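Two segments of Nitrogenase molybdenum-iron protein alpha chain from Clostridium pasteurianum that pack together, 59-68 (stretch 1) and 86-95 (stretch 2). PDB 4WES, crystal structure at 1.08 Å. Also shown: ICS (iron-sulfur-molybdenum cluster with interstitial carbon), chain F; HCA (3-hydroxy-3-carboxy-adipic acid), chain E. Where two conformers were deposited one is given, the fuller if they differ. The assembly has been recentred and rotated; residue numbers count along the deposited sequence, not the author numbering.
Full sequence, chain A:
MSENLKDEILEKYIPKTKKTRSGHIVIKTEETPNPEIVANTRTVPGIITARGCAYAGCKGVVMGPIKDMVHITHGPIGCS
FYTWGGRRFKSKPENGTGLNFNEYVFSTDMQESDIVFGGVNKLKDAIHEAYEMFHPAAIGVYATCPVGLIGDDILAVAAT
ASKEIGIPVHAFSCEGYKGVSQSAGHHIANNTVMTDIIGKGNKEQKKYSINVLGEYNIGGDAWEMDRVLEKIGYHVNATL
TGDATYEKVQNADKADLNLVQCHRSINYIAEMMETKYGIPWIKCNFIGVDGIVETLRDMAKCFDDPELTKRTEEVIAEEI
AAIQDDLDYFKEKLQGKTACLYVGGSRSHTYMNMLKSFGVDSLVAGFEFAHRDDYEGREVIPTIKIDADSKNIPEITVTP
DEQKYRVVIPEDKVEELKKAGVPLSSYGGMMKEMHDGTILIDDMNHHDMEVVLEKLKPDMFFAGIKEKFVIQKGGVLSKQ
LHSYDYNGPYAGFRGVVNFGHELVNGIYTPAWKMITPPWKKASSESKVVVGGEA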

# COMPACT_ATOMS: atom_id res chain seq x y z
N LYS A 59 -13.97 34.19 -5.33
CA LYS A 59 -14.47 32.99 -4.68
C LYS A 59 -13.35 32.16 -4.08
O LYS A 59 -13.40 31.73 -2.94
N GLY A 60 -12.34 31.86 -4.91
CA GLY A 60 -11.30 30.97 -4.46
C GLY A 60 -10.42 31.53 -3.36
O GLY A 60 -9.87 30.76 -2.57
N VAL A 61 -10.27 32.85 -3.34
CA VAL A 61 -9.31 33.52 -2.48
C VAL A 61 -9.99 34.25 -1.32
O VAL A 61 -9.89 33.82 -0.17
N VAL A 62 -10.71 35.34 -1.58
CA VAL A 62 -11.21 36.13 -0.46
C VAL A 62 -12.40 35.51 0.25
O VAL A 62 -12.46 35.48 1.49
N MET A 63 -13.37 34.98 -0.48
CA MET A 63 -14.64 34.58 0.13
C MET A 63 -14.68 33.13 0.62
O MET A 63 -15.23 32.86 1.69
N GLY A 64 -14.10 32.20 -0.15
CA GLY A 64 -14.11 30.80 0.19
C GLY A 64 -13.78 30.45 1.63
O GLY A 64 -14.39 29.53 2.17
N PRO A 65 -12.79 31.12 2.24
CA PRO A 65 -12.45 30.75 3.61
C PRO A 65 -13.53 30.95 4.66
O PRO A 65 -13.38 30.45 5.76
N ILE A 66 -14.56 31.74 4.38
CA ILE A 66 -15.64 31.93 5.37
C ILE A 66 -16.39 30.61 5.49
O ILE A 66 -17.11 30.20 4.59
N LYS A 67 -16.22 29.93 6.63
CA LYS A 67 -16.47 28.50 6.71
C LYS A 67 -17.90 28.11 6.94
O LYS A 67 -18.26 26.95 6.74
N ASP A 68 -18.74 29.05 7.42
CA ASP A 68 -20.15 28.74 7.71
C ASP A 68 -21.08 29.44 6.73
O ASP A 68 -22.31 29.48 6.96
N GLY A 86 -7.69 22.93 -3.16
CA GLY A 86 -6.34 23.21 -3.63
C GLY A 86 -5.68 24.38 -2.94
O GLY A 86 -4.46 24.45 -2.86
N ARG A 87 -6.48 25.33 -2.46
CA ARG A 87 -5.98 26.46 -1.67
C ARG A 87 -6.26 26.12 -0.21
O ARG A 87 -7.40 25.89 0.19
N ARG A 88 -5.18 26.09 0.59
CA ARG A 88 -5.16 25.44 1.87
C ARG A 88 -5.54 26.33 3.06
O ARG A 88 -4.91 26.26 4.12
N PHE A 89 -6.62 27.10 2.92
CA PHE A 89 -7.16 27.77 4.10
C PHE A 89 -7.70 26.71 5.05
O PHE A 89 -8.50 25.86 4.68
N LYS A 90 -7.28 26.76 6.31
CA LYS A 90 -7.74 25.78 7.29
C LYS A 90 -8.91 26.33 8.10
O LYS A 90 -8.95 27.52 8.42
N SER A 91 -9.83 25.45 8.42
CA SER A 91 -11.06 25.80 9.16
C SER A 91 -11.37 24.75 10.19
O SER A 91 -11.11 23.56 10.00
N LYS A 92 -11.97 25.18 11.30
CA LYS A 92 -12.49 24.24 12.26
C LYS A 92 -13.87 24.74 12.74
O LYS A 92 -14.15 25.93 12.68
N PRO A 93 -14.72 23.83 13.21
CA PRO A 93 -16.01 24.28 13.72
C PRO A 93 -15.82 25.31 14.84
O PRO A 93 -15.06 25.08 15.78
N GLU A 94 -16.52 26.44 14.74
CA GLU A 94 -16.34 27.49 15.73
C GLU A 94 -16.81 26.97 17.09
O GLU A 94 -17.87 26.37 17.20
N ASN A 95 -15.99 27.17 18.13
CA ASN A 95 -16.31 26.69 19.47
C ASN A 95 -16.51 25.19 19.52
O ASN A 95 -17.08 24.67 20.48

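Two segments without a shared sheet or helix pair can still be joined firmly when long side chains from one reach the backbone oxygens of the other, and this pair from the nitrogenase molybdenum-iron protein is a compact example. The strongest link lies at the far end of the contact. Lys67 points its CA-to-CB bond toward stretch 2, leaves with chi1 in p, and then runs extended through three t torsions, so it delivers its ammonium group well beyond its own backbone. There Lys67 NZ donates to Lys92 O at 2.7 Å and to Glu94 OE1 at 2.8 Å, the latter as a salt bridge. Glu94, itself pointing toward stretch 1, folds its carboxylate into place with chi1 t and chi2 p. Lys92 contributes its carbonyl here; its CB points away.

At the other end the direction of reach is reversed. Arg87 points toward stretch 1 with chi1, chi2 and chi3 all t, and lays its guanidinium beside the helical turn at Gly60 and Val61. Arg87 NH2 makes two weak hydrogen bonds, to Val61 O at 2.9 Å and to Gly60 O at 3.1 Å; one nitrogen serves two successive carbonyls, each at an N-H...O angle of only 120°. Val61 CA covers one face of the guanidinium, while Pro65 CG lies at its edge, 3.6 Å from Arg87 NH2. A cofactor sulfur lies near the same plane on another side, with Arg87 NH1 3.3 Å from ICS S5A. Val61, chi1 t, has its CB directed away overall, yet Val61 CG1 approaches both Arg87 NH1 and ICS S2A at 3.5 Å. Farther back along the arginine, Arg87 CB lies 3.6 Å from HCA O6.

Between these polar ends, a water and a ring fill the middle. Water 1 donates to Pro65 O and to Ser91 OG, each at 2.8 Å, bridging two atoms that are themselves 4.1 Å apart. Ser91, chi1 m, points toward stretch 1, and its OG also meets Lys67 CB at 3.8 Å.

Phe89, chi1 p, has its CA-to-CB bond toward stretch 1, and its ring packs against the Met63 to Ile66 beta turn. Pro65 covers one face: its CG stands 3.9 Å from the Phe89 ring centroid in a CH-pi contact, and Pro65 CA is 3.6 Å from Phe89 CD1. Gly64 O lies 3.7 Å from Phe89 CE1. An ideal CB on Gly64 would be a tight 3.5 Å from Phe89 CZ; its clash would be with Lys59 O, 2.8 Å away in its own stretch.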

# COMPACT_ATOMS: atom_id res chain seq x y z
CB LYS A 59 -15.30 32.16 -5.67
CG LYS A 59 -16.12 31.02 -5.08
CD LYS A 59 -15.39 29.73 -4.81
CE LYS A 59 -16.38 28.68 -4.36
NZ LYS A 59 -15.77 27.36 -4.06
CB VAL A 61 -8.35 34.44 -3.30
CG1 VAL A 61 -7.48 35.27 -2.38
CG2 VAL A 61 -7.52 33.58 -4.25
CB VAL A 62 -11.52 37.58 -0.92
CG1 VAL A 62 -12.18 38.38 0.22
CG2 VAL A 62 -10.24 38.27 -1.38
CB MET A 63 -15.79 34.80 -0.83
CG MET A 63 -16.03 36.27 -1.12
SD MET A 63 -16.41 37.27 0.33
CE MET A 63 -17.85 36.40 0.95
CB PRO A 65 -11.22 31.58 3.91
CG PRO A 65 -10.61 31.82 2.54
CD PRO A 65 -11.79 32.02 1.67
CB ILE A 66 -16.56 33.10 5.01
CG1 ILE A 66 -15.78 34.39 4.86
CG2 ILE A 66 -17.65 33.24 6.10
CD1 ILE A 66 -16.60 35.59 4.43
CB LYS A 67 -15.59 27.91 7.81
CG LYS A 67 -15.96 28.40 9.21
CD LYS A 67 -14.88 28.17 10.24
CE LYS A 67 -15.21 28.89 11.52
NZ LYS A 67 -14.17 28.67 12.54
CB ASP A 68 -20.51 29.03 9.17
CG ASP A 68 -20.32 30.48 9.56
OD1 ASP A 68 -19.79 31.28 8.78
OD2 ASP A 68 -20.71 30.77 10.69
CB ARG A 87 -6.61 27.77 -2.09
CG ARG A 87 -6.11 28.95 -1.28
CD ARG A 87 -6.41 30.24 -1.95
NE ARG A 87 -6.11 31.41 -1.13
CZ ARG A 87 -6.98 32.02 -0.32
NH1 ARG A 87 -6.64 33.12 0.31
NH2 ARG A 87 -8.20 31.51 -0.12
CB ARG A 88 -3.79 24.81 2.08
CG ARG A 88 -3.45 23.73 1.05
CD ARG A 88 -2.03 23.23 1.20
NE ARG A 88 -1.82 22.70 2.53
CZ ARG A 88 -1.09 23.23 3.52
NH1 ARG A 88 -1.14 22.70 4.74
NH2 ARG A 88 -0.32 24.28 3.33
CB PHE A 89 -8.24 28.80 3.74
CG PHE A 89 -9.28 28.37 2.73
CD1 PHE A 89 -10.44 27.75 3.12
CD2 PHE A 89 -9.08 28.63 1.40
CE1 PHE A 89 -11.40 27.38 2.19
CE2 PHE A 89 -10.02 28.31 0.47
CZ PHE A 89 -11.18 27.67 0.84
CB LYS A 90 -6.60 25.32 8.20
CG LYS A 90 -5.51 24.49 7.50
CD LYS A 90 -4.54 23.90 8.53
CE LYS A 90 -3.51 22.99 7.87
NZ LYS A 90 -2.59 22.41 8.85
CB SER A 91 -12.26 25.91 8.22
OG SER A 91 -12.02 26.87 7.21
CB LYS A 92 -11.54 24.04 13.41
CG LYS A 92 -11.27 25.25 14.18
CD LYS A 92 -10.08 25.07 15.18
CE LYS A 92 -9.76 26.36 15.90
NZ LYS A 92 -10.93 26.82 16.70
CB PRO A 93 -16.62 23.01 14.27
CG PRO A 93 -15.91 21.92 13.65
CD PRO A 93 -14.55 22.39 13.30
CB GLU A 94 -17.11 28.75 15.36
CG GLU A 94 -16.71 29.99 16.17
CD GLU A 94 -15.32 30.54 15.86
OE1 GLU A 94 -14.71 30.16 14.85
OE2 GLU A 94 -14.86 31.43 16.64
CB ASN A 95 -17.56 27.41 20.07
CG ASN A 95 -17.40 28.90 20.06
OD1 ASN A 95 -18.24 29.64 19.51
ND2 ASN A 95 -16.31 29.34 20.60
FE1 ICS F . -2.81 38.05 -0.80
MO1 ICS F . -1.81 32.06 -4.19
FE2 ICS F . -3.54 36.61 -2.92
FE3 ICS F . -3.01 35.40 -0.60
FE4 ICS F . -1.05 36.53 -1.99
FE5 ICS F . -0.68 34.32 -3.27
FE6 ICS F . -3.16 34.38 -4.14
FE7 ICS F . -2.62 33.19 -1.90
CX ICS F . -2.31 35.11 -2.46
S1A ICS F . -2.08 38.34 -2.96
S1B ICS F . -1.36 34.01 -5.40
S2A ICS F . -4.72 36.87 -0.99
S2B ICS F . -4.60 35.91 -4.74
S3A ICS F . 0.91 35.84 -2.78
S3B ICS F . -4.04 32.45 -3.47
S4A ICS F . -1.34 36.64 0.29
S4B ICS F . -0.59 32.35 -2.21
S5A ICS F . -3.38 33.33 0.16
C1 HCA E . -5.09 31.03 -7.35
C2 HCA E . -4.79 30.09 -6.18
C3 HCA E . -3.31 29.89 -5.89
C4 HCA E . -2.66 28.88 -6.86
C5 HCA E . -1.25 28.54 -6.33
C6 HCA E . -0.23 27.97 -7.26
C7 HCA E . -3.14 29.35 -4.47
O1 HCA E . -4.24 31.86 -7.69
O2 HCA E . -6.19 30.94 -7.91
O3 HCA E . 0.53 27.06 -6.82
O4 HCA E . -0.16 28.41 -8.43
O5 HCA E . -2.35 29.96 -3.71
O6 HCA E . -3.74 28.31 -4.15
O7 HCA E . -2.61 31.12 -6.01
O HOH W 1 -10.87 29.37 6.48